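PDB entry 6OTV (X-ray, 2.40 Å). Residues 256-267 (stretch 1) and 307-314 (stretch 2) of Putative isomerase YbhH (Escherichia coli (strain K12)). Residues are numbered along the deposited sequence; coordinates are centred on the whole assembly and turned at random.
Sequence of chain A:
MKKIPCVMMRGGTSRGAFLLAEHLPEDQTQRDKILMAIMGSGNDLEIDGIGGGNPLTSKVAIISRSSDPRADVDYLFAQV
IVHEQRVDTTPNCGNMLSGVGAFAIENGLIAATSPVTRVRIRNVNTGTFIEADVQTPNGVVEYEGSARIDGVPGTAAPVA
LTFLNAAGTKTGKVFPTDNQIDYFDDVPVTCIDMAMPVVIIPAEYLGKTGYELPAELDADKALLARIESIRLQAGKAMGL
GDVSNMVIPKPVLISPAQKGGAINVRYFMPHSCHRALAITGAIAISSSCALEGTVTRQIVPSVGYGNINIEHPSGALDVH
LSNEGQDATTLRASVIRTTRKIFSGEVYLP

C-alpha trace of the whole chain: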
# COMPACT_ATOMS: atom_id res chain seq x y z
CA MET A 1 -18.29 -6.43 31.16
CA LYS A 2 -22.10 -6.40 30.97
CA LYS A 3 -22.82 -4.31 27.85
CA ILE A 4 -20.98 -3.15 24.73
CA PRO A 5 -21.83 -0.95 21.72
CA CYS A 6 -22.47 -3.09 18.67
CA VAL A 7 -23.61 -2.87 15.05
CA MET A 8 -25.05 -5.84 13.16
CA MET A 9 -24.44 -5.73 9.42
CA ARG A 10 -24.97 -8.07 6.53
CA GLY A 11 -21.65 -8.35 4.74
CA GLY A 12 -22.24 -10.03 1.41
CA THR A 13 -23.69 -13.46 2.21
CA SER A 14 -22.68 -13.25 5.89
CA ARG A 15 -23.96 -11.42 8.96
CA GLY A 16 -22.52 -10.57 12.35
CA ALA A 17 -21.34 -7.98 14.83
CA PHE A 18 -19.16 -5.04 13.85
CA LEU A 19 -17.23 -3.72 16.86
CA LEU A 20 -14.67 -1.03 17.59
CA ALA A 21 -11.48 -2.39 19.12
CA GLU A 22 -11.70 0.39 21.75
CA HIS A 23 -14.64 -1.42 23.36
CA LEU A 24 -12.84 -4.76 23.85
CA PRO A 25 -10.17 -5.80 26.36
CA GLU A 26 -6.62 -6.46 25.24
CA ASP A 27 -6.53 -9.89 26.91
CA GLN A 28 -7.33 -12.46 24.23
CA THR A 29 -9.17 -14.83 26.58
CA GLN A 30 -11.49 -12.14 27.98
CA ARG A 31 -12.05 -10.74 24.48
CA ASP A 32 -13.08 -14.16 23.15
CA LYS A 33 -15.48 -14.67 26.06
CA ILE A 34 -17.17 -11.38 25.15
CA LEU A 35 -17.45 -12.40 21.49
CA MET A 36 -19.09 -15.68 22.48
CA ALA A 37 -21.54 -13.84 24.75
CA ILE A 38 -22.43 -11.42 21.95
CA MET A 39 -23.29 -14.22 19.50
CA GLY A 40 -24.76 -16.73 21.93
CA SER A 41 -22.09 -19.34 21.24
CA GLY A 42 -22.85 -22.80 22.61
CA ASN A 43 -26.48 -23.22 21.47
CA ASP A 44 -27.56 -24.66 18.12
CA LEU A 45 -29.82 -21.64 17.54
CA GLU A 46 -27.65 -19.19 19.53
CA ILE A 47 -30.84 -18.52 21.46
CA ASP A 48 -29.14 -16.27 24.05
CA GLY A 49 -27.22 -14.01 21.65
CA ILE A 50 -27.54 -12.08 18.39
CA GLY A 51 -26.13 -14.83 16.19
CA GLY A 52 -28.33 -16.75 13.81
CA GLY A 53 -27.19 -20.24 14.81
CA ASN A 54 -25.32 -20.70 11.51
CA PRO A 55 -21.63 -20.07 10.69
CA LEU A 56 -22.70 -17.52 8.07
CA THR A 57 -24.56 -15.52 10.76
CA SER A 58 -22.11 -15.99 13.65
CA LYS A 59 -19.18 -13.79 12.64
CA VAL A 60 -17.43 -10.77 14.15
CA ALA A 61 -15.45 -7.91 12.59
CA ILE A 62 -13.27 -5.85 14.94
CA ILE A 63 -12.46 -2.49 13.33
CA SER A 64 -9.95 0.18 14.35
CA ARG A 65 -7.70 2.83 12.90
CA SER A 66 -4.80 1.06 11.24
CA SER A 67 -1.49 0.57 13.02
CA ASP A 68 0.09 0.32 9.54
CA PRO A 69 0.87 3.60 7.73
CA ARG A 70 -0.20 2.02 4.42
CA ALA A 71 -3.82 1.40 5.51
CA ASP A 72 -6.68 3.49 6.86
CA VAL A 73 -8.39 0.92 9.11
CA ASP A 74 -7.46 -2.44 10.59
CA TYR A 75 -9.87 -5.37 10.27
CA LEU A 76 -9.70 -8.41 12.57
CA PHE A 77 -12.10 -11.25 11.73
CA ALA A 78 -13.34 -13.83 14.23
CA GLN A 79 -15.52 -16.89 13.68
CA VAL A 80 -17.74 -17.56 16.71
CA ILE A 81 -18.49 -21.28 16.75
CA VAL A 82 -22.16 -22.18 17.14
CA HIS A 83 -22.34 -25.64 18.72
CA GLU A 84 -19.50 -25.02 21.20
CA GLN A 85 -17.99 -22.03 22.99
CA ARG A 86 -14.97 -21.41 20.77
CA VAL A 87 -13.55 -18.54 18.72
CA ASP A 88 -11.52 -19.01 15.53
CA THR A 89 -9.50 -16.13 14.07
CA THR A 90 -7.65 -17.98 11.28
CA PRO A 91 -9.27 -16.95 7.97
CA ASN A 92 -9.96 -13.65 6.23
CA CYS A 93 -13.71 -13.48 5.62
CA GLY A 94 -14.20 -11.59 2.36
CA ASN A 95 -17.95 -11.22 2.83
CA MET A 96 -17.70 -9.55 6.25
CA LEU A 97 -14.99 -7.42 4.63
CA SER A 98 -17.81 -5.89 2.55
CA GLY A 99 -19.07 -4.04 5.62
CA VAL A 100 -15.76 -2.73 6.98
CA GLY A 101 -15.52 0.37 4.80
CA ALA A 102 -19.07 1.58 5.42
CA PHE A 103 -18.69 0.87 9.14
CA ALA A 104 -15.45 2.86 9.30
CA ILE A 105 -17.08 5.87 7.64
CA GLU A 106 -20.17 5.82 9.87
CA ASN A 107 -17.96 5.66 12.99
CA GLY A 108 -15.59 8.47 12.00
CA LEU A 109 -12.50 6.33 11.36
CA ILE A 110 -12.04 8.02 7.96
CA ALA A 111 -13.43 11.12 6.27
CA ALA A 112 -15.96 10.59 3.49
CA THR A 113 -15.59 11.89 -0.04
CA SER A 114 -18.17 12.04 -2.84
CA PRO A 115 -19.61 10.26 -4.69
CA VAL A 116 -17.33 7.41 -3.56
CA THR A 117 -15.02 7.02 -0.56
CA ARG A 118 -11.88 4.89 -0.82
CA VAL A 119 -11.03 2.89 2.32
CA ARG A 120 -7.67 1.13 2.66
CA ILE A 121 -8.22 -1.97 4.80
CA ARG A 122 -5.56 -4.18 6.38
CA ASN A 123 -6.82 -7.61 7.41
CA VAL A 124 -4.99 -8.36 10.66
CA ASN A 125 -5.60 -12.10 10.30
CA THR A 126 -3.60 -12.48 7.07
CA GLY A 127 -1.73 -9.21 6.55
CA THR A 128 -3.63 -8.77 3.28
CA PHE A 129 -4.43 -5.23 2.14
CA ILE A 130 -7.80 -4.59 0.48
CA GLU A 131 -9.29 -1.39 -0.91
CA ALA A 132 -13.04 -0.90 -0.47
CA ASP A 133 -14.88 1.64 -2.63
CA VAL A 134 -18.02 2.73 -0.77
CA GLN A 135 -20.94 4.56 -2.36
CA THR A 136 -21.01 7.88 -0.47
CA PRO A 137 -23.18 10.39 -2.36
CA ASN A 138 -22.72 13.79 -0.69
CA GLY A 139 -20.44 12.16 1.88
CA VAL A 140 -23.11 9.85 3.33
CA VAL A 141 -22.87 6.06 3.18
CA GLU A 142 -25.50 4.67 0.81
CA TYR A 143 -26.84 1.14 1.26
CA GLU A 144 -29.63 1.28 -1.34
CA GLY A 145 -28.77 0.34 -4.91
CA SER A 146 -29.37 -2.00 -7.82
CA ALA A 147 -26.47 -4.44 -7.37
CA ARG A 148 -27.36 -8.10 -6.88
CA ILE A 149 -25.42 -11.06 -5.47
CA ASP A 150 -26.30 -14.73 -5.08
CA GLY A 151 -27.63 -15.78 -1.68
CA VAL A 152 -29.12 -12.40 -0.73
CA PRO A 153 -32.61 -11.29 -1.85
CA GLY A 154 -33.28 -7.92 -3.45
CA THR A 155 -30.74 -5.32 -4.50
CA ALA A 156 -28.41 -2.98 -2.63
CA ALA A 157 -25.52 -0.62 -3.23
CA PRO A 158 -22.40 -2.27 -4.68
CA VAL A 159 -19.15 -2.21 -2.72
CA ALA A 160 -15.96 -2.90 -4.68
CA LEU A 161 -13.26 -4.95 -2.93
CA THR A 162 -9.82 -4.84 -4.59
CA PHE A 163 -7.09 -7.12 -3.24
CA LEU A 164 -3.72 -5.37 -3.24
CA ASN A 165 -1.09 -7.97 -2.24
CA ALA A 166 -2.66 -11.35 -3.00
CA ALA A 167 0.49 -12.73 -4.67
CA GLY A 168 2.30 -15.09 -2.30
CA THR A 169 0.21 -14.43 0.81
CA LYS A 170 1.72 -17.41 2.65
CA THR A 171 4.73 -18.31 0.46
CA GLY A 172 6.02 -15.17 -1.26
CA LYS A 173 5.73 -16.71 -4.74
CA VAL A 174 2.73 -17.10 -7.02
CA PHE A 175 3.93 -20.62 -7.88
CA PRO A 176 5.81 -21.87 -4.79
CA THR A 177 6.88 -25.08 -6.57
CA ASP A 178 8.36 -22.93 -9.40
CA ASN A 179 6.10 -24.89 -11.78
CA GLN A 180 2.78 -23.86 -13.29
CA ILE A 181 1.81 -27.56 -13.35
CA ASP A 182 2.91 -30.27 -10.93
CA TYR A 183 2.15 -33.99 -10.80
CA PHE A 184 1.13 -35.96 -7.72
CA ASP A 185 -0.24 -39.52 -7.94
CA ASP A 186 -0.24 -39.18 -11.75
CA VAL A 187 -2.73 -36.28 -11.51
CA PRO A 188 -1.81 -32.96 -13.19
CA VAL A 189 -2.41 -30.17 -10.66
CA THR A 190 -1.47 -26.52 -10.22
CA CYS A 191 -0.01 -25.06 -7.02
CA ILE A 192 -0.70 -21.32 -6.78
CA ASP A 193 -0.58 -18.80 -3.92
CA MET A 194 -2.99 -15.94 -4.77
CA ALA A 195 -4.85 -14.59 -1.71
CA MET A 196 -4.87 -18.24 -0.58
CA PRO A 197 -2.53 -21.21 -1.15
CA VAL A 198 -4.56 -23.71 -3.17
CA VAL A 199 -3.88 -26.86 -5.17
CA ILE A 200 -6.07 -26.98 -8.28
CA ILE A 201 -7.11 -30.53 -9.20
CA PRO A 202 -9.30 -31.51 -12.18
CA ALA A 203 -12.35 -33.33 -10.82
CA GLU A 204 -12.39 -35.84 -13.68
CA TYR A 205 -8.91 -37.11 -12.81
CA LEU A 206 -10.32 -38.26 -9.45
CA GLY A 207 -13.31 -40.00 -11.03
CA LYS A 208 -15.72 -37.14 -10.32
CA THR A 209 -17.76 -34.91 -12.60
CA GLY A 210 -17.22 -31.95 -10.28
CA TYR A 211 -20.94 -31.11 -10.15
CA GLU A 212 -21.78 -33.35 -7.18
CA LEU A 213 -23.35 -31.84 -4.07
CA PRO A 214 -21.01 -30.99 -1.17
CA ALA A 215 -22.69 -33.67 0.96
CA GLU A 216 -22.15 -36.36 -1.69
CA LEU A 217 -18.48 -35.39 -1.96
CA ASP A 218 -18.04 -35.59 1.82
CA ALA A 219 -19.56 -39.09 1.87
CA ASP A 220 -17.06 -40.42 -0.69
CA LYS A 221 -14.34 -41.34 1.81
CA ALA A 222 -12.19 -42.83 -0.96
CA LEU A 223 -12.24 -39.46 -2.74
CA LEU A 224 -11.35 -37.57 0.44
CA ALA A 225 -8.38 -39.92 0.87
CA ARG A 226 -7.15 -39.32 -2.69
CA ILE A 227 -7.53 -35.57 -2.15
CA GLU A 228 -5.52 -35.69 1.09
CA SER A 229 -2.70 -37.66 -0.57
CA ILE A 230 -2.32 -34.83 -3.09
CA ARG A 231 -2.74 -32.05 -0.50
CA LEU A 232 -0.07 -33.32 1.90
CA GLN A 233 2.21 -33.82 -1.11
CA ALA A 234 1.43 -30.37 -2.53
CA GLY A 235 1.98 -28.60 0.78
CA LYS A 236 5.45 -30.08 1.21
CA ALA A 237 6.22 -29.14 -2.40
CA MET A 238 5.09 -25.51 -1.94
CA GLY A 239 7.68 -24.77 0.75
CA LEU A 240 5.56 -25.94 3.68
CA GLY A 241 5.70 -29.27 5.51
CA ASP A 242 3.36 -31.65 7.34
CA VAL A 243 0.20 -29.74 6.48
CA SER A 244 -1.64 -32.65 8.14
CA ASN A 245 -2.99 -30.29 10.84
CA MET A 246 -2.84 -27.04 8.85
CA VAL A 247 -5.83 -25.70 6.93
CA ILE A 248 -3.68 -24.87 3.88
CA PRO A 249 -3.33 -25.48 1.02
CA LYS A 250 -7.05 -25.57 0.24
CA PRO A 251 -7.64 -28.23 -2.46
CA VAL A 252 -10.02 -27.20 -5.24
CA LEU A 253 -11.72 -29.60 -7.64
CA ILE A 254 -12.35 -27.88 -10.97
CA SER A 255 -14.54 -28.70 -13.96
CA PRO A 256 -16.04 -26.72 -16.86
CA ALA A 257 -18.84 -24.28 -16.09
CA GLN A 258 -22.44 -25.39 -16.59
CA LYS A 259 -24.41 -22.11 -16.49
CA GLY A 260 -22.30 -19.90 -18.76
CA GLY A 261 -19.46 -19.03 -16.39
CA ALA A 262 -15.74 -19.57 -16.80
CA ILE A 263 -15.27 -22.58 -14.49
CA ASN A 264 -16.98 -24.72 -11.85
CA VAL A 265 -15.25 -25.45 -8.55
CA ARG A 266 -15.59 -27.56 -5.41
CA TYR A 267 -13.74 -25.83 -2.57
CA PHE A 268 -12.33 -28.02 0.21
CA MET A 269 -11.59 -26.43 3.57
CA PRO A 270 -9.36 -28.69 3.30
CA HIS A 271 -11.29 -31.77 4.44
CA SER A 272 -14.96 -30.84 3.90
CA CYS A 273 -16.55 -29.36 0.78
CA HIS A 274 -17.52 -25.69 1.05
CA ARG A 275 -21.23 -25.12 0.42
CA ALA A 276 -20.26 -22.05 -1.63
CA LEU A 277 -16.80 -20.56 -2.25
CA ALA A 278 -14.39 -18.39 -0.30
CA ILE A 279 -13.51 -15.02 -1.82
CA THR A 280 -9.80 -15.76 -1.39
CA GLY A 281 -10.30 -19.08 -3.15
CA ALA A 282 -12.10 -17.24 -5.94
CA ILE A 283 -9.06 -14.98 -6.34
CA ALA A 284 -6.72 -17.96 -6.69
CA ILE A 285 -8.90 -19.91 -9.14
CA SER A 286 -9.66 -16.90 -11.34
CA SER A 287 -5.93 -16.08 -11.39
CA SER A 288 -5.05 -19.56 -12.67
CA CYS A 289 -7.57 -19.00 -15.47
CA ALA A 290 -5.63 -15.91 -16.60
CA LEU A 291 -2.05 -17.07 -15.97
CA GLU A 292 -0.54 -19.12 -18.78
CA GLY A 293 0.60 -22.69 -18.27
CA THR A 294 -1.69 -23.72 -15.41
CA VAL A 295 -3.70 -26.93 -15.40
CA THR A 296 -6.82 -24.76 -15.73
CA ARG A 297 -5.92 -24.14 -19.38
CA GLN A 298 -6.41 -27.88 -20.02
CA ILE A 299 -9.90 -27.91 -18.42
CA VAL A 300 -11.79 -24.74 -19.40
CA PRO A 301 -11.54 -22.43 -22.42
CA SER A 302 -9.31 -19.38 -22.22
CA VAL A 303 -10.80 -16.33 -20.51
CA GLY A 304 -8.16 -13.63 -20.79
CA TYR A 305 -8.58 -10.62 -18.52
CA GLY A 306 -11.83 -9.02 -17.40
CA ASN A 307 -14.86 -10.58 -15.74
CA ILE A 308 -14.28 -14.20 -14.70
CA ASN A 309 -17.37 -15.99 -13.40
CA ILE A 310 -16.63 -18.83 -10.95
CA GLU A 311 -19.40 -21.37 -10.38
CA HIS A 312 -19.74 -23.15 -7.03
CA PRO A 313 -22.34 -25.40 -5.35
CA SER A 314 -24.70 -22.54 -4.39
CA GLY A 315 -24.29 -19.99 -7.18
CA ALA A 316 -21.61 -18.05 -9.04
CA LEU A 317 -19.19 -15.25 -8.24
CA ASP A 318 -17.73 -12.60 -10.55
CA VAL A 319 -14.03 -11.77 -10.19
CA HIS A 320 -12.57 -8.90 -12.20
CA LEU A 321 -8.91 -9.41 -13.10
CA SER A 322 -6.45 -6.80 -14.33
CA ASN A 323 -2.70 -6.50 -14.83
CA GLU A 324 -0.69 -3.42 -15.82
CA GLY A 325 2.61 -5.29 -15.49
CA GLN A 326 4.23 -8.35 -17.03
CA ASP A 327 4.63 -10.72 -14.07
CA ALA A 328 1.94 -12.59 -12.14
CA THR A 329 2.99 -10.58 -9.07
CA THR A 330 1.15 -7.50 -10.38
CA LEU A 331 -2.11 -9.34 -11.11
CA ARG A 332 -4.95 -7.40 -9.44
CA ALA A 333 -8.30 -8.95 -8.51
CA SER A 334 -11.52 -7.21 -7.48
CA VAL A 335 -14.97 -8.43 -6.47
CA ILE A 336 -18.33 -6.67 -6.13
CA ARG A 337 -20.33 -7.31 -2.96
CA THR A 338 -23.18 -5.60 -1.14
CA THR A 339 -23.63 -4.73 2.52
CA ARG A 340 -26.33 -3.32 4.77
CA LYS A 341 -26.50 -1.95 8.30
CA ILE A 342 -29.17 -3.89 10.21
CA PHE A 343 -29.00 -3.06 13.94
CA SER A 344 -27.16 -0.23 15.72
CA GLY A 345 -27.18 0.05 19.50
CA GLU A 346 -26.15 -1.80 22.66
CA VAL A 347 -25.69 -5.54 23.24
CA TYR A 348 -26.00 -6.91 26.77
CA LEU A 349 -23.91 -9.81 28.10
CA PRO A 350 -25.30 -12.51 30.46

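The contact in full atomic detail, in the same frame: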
# COMPACT_ATOMS: atom_id res chain seq x y z
N PRO A 256 -15.47 -27.80 -16.05
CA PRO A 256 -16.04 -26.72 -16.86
C PRO A 256 -17.33 -26.18 -16.26
O PRO A 256 -18.05 -26.88 -15.55
CB PRO A 256 -16.29 -27.38 -18.22
CG PRO A 256 -15.35 -28.53 -18.25
CD PRO A 256 -15.26 -29.02 -16.84
N ALA A 257 -17.61 -24.91 -16.54
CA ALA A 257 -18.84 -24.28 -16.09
C ALA A 257 -20.05 -24.92 -16.76
O ALA A 257 -19.97 -25.45 -17.87
CB ALA A 257 -18.81 -22.79 -16.38
N GLN A 258 -21.19 -24.85 -16.07
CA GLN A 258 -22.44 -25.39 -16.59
C GLN A 258 -23.47 -24.32 -16.94
O GLN A 258 -24.32 -24.57 -17.79
CB GLN A 258 -23.06 -26.36 -15.58
N LYS A 259 -23.40 -23.15 -16.31
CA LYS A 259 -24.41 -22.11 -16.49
C LYS A 259 -23.85 -20.86 -17.15
O LYS A 259 -24.31 -19.75 -16.88
CB LYS A 259 -25.05 -21.76 -15.14
N GLY A 260 -22.84 -21.01 -18.00
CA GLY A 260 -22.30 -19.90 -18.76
C GLY A 260 -21.07 -19.24 -18.19
O GLY A 260 -20.51 -18.35 -18.85
N GLY A 261 -20.63 -19.63 -17.00
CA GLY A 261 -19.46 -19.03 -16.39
C GLY A 261 -18.16 -19.52 -17.01
O GLY A 261 -18.13 -20.18 -18.04
N ALA A 262 -17.06 -19.18 -16.33
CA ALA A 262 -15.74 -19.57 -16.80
C ALA A 262 -15.30 -20.94 -16.30
O ALA A 262 -14.55 -21.63 -16.99
CB ALA A 262 -14.70 -18.52 -16.37
N ILE A 263 -15.75 -21.35 -15.11
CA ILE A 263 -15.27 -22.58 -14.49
C ILE A 263 -16.20 -22.94 -13.35
O ILE A 263 -16.90 -22.07 -12.80
CB ILE A 263 -13.81 -22.38 -14.01
CG1 ILE A 263 -13.17 -23.70 -13.59
CG2 ILE A 263 -13.75 -21.37 -12.89
CD1 ILE A 263 -11.68 -23.59 -13.32
N ASN A 264 -16.24 -24.22 -13.00
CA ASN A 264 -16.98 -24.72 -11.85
C ASN A 264 -16.00 -25.31 -10.86
O ASN A 264 -15.05 -26.00 -11.25
CB ASN A 264 -18.02 -25.76 -12.28
CG ASN A 264 -18.63 -26.50 -11.11
OD1 ASN A 264 -19.49 -25.97 -10.40
ND2 ASN A 264 -18.18 -27.73 -10.89
N VAL A 265 -16.21 -25.05 -9.57
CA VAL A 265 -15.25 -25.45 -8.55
C VAL A 265 -15.96 -26.14 -7.39
O VAL A 265 -17.15 -25.94 -7.14
CB VAL A 265 -14.41 -24.26 -8.03
CG1 VAL A 265 -13.71 -23.54 -9.17
CG2 VAL A 265 -15.28 -23.30 -7.22
N ARG A 266 -15.20 -26.98 -6.69
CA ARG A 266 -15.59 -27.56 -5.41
C ARG A 266 -14.47 -27.26 -4.43
O ARG A 266 -13.36 -27.79 -4.57
CB ARG A 266 -15.85 -29.06 -5.53
CG ARG A 266 -17.12 -29.41 -6.30
CD ARG A 266 -18.35 -28.83 -5.62
NE ARG A 266 -19.58 -29.14 -6.33
CZ ARG A 266 -20.14 -28.35 -7.25
NH1 ARG A 266 -19.56 -27.20 -7.59
NH2 ARG A 266 -21.27 -28.71 -7.84
N TYR A 267 -14.75 -26.41 -3.44
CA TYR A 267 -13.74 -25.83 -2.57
C TYR A 267 -13.67 -26.61 -1.27
O TYR A 267 -14.65 -26.66 -0.51
CB TYR A 267 -14.08 -24.36 -2.31
CG TYR A 267 -13.01 -23.55 -1.60
CD1 TYR A 267 -11.86 -23.15 -2.26
CD2 TYR A 267 -13.18 -23.15 -0.28
CE1 TYR A 267 -10.88 -22.40 -1.62
CE2 TYR A 267 -12.21 -22.40 0.37
CZ TYR A 267 -11.07 -22.03 -0.31
OH TYR A 267 -10.10 -21.28 0.33
N ASN A 307 -13.94 -9.92 -16.65
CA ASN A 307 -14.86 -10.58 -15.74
C ASN A 307 -14.73 -12.09 -15.86
O ASN A 307 -14.92 -12.66 -16.94
CB ASN A 307 -16.29 -10.14 -16.03
CG ASN A 307 -17.29 -10.74 -15.06
OD1 ASN A 307 -17.53 -10.18 -13.99
ND2 ASN A 307 -17.87 -11.88 -15.42
N ILE A 308 -14.43 -12.75 -14.75
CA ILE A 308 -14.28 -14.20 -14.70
C ILE A 308 -15.30 -14.73 -13.71
O ILE A 308 -15.22 -14.46 -12.50
CB ILE A 308 -12.86 -14.61 -14.30
CG1 ILE A 308 -11.86 -14.05 -15.31
CG2 ILE A 308 -12.74 -16.12 -14.21
CD1 ILE A 308 -10.44 -14.48 -15.06
N ASN A 309 -16.28 -15.48 -14.21
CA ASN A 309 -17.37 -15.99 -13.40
C ASN A 309 -17.03 -17.40 -12.91
O ASN A 309 -16.79 -18.30 -13.72
CB ASN A 309 -18.66 -15.99 -14.22
CG ASN A 309 -19.86 -16.46 -13.44
OD1 ASN A 309 -20.20 -17.65 -13.45
ND2 ASN A 309 -20.53 -15.54 -12.76
N ILE A 310 -16.98 -17.57 -11.59
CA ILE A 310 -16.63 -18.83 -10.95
C ILE A 310 -17.90 -19.46 -10.38
O ILE A 310 -18.55 -18.88 -9.51
CB ILE A 310 -15.60 -18.65 -9.82
CG1 ILE A 310 -14.48 -17.69 -10.24
CG2 ILE A 310 -15.03 -20.00 -9.39
CD1 ILE A 310 -13.57 -18.23 -11.31
N GLU A 311 -18.23 -20.66 -10.86
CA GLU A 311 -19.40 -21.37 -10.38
C GLU A 311 -19.03 -22.27 -9.20
O GLU A 311 -17.94 -22.85 -9.16
CB GLU A 311 -20.03 -22.20 -11.51
CG GLU A 311 -20.51 -21.33 -12.67
CD GLU A 311 -21.13 -22.12 -13.81
OE1 GLU A 311 -21.10 -23.37 -13.77
OE2 GLU A 311 -21.67 -21.48 -14.74
N HIS A 312 -19.95 -22.38 -8.25
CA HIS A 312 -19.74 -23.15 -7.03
C HIS A 312 -21.08 -23.76 -6.65
O HIS A 312 -22.11 -23.46 -7.26
CB HIS A 312 -19.17 -22.26 -5.91
CG HIS A 312 -20.03 -21.09 -5.56
ND1 HIS A 312 -21.14 -21.20 -4.76
CD2 HIS A 312 -19.93 -19.78 -5.88
CE1 HIS A 312 -21.70 -20.01 -4.61
NE2 HIS A 312 -20.98 -19.13 -5.29
N PRO A 313 -21.10 -24.66 -5.65
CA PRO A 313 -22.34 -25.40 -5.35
C PRO A 313 -23.60 -24.56 -5.19
O PRO A 313 -24.69 -25.05 -5.50
CB PRO A 313 -22.00 -26.13 -4.05
CG PRO A 313 -20.56 -26.39 -4.16
CD PRO A 313 -19.97 -25.20 -4.86
N SER A 314 -23.51 -23.32 -4.71
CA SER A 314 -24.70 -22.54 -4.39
C SER A 314 -24.80 -21.25 -5.19
O SER A 314 -25.48 -20.31 -4.76
CB SER A 314 -24.77 -22.25 -2.89
OG SER A 314 -23.48 -22.02 -2.35

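The carboxylate of Glu-311 anchors this contact. Its side chain (chi1 m, chi2 t) reaches into the turn that precedes strand 263-267 and accepts hydrogen bonds from backbone amides: Gln-258 N to Glu-311 OE1 at 2.7 Å, Lys-259 N to Glu-311 OE2 at 2.9 Å, and Gly-261 N to Glu-311 OE2 at 3.1 Å. A charged carboxylate suits this place because its two oxygens can satisfy several N-H groups that the turn leaves without strand partners. Gly-261 is equally apt: a CB there would lie only 2.3 Å from Asn-309 OD1. Gly-260, with phi near 97°, adopts a backbone conformation that favours glycine.

The main chains then pair as parallel strands. Ala-262 N donates to Asn-309 O (2.8 Å), Glu-311 N to Ile-263 O (2.7 Å), and Val-265 N to Glu-311 O (2.8 Å), so Glu-311 bonds through both backbone and side chain.

On the face carrying Ile-263 and Ile-310, branched apolar side chains fill the space: Ile-263 CG2 lies 3.5 Å from Ile-310 CD1, and Val-265 CG1 3.8 Å from Ile-310 CG2. The small Ala-262 extends this packing, its CB 3.8 Å from Ile-308 CG2.

At the far end, Pro-313 CG covers one face of the Arg-266 guanidinium, whose NH1 is held by Val-265 O at 2.8 Å and Asn-264 OD1 at 3.1 Å.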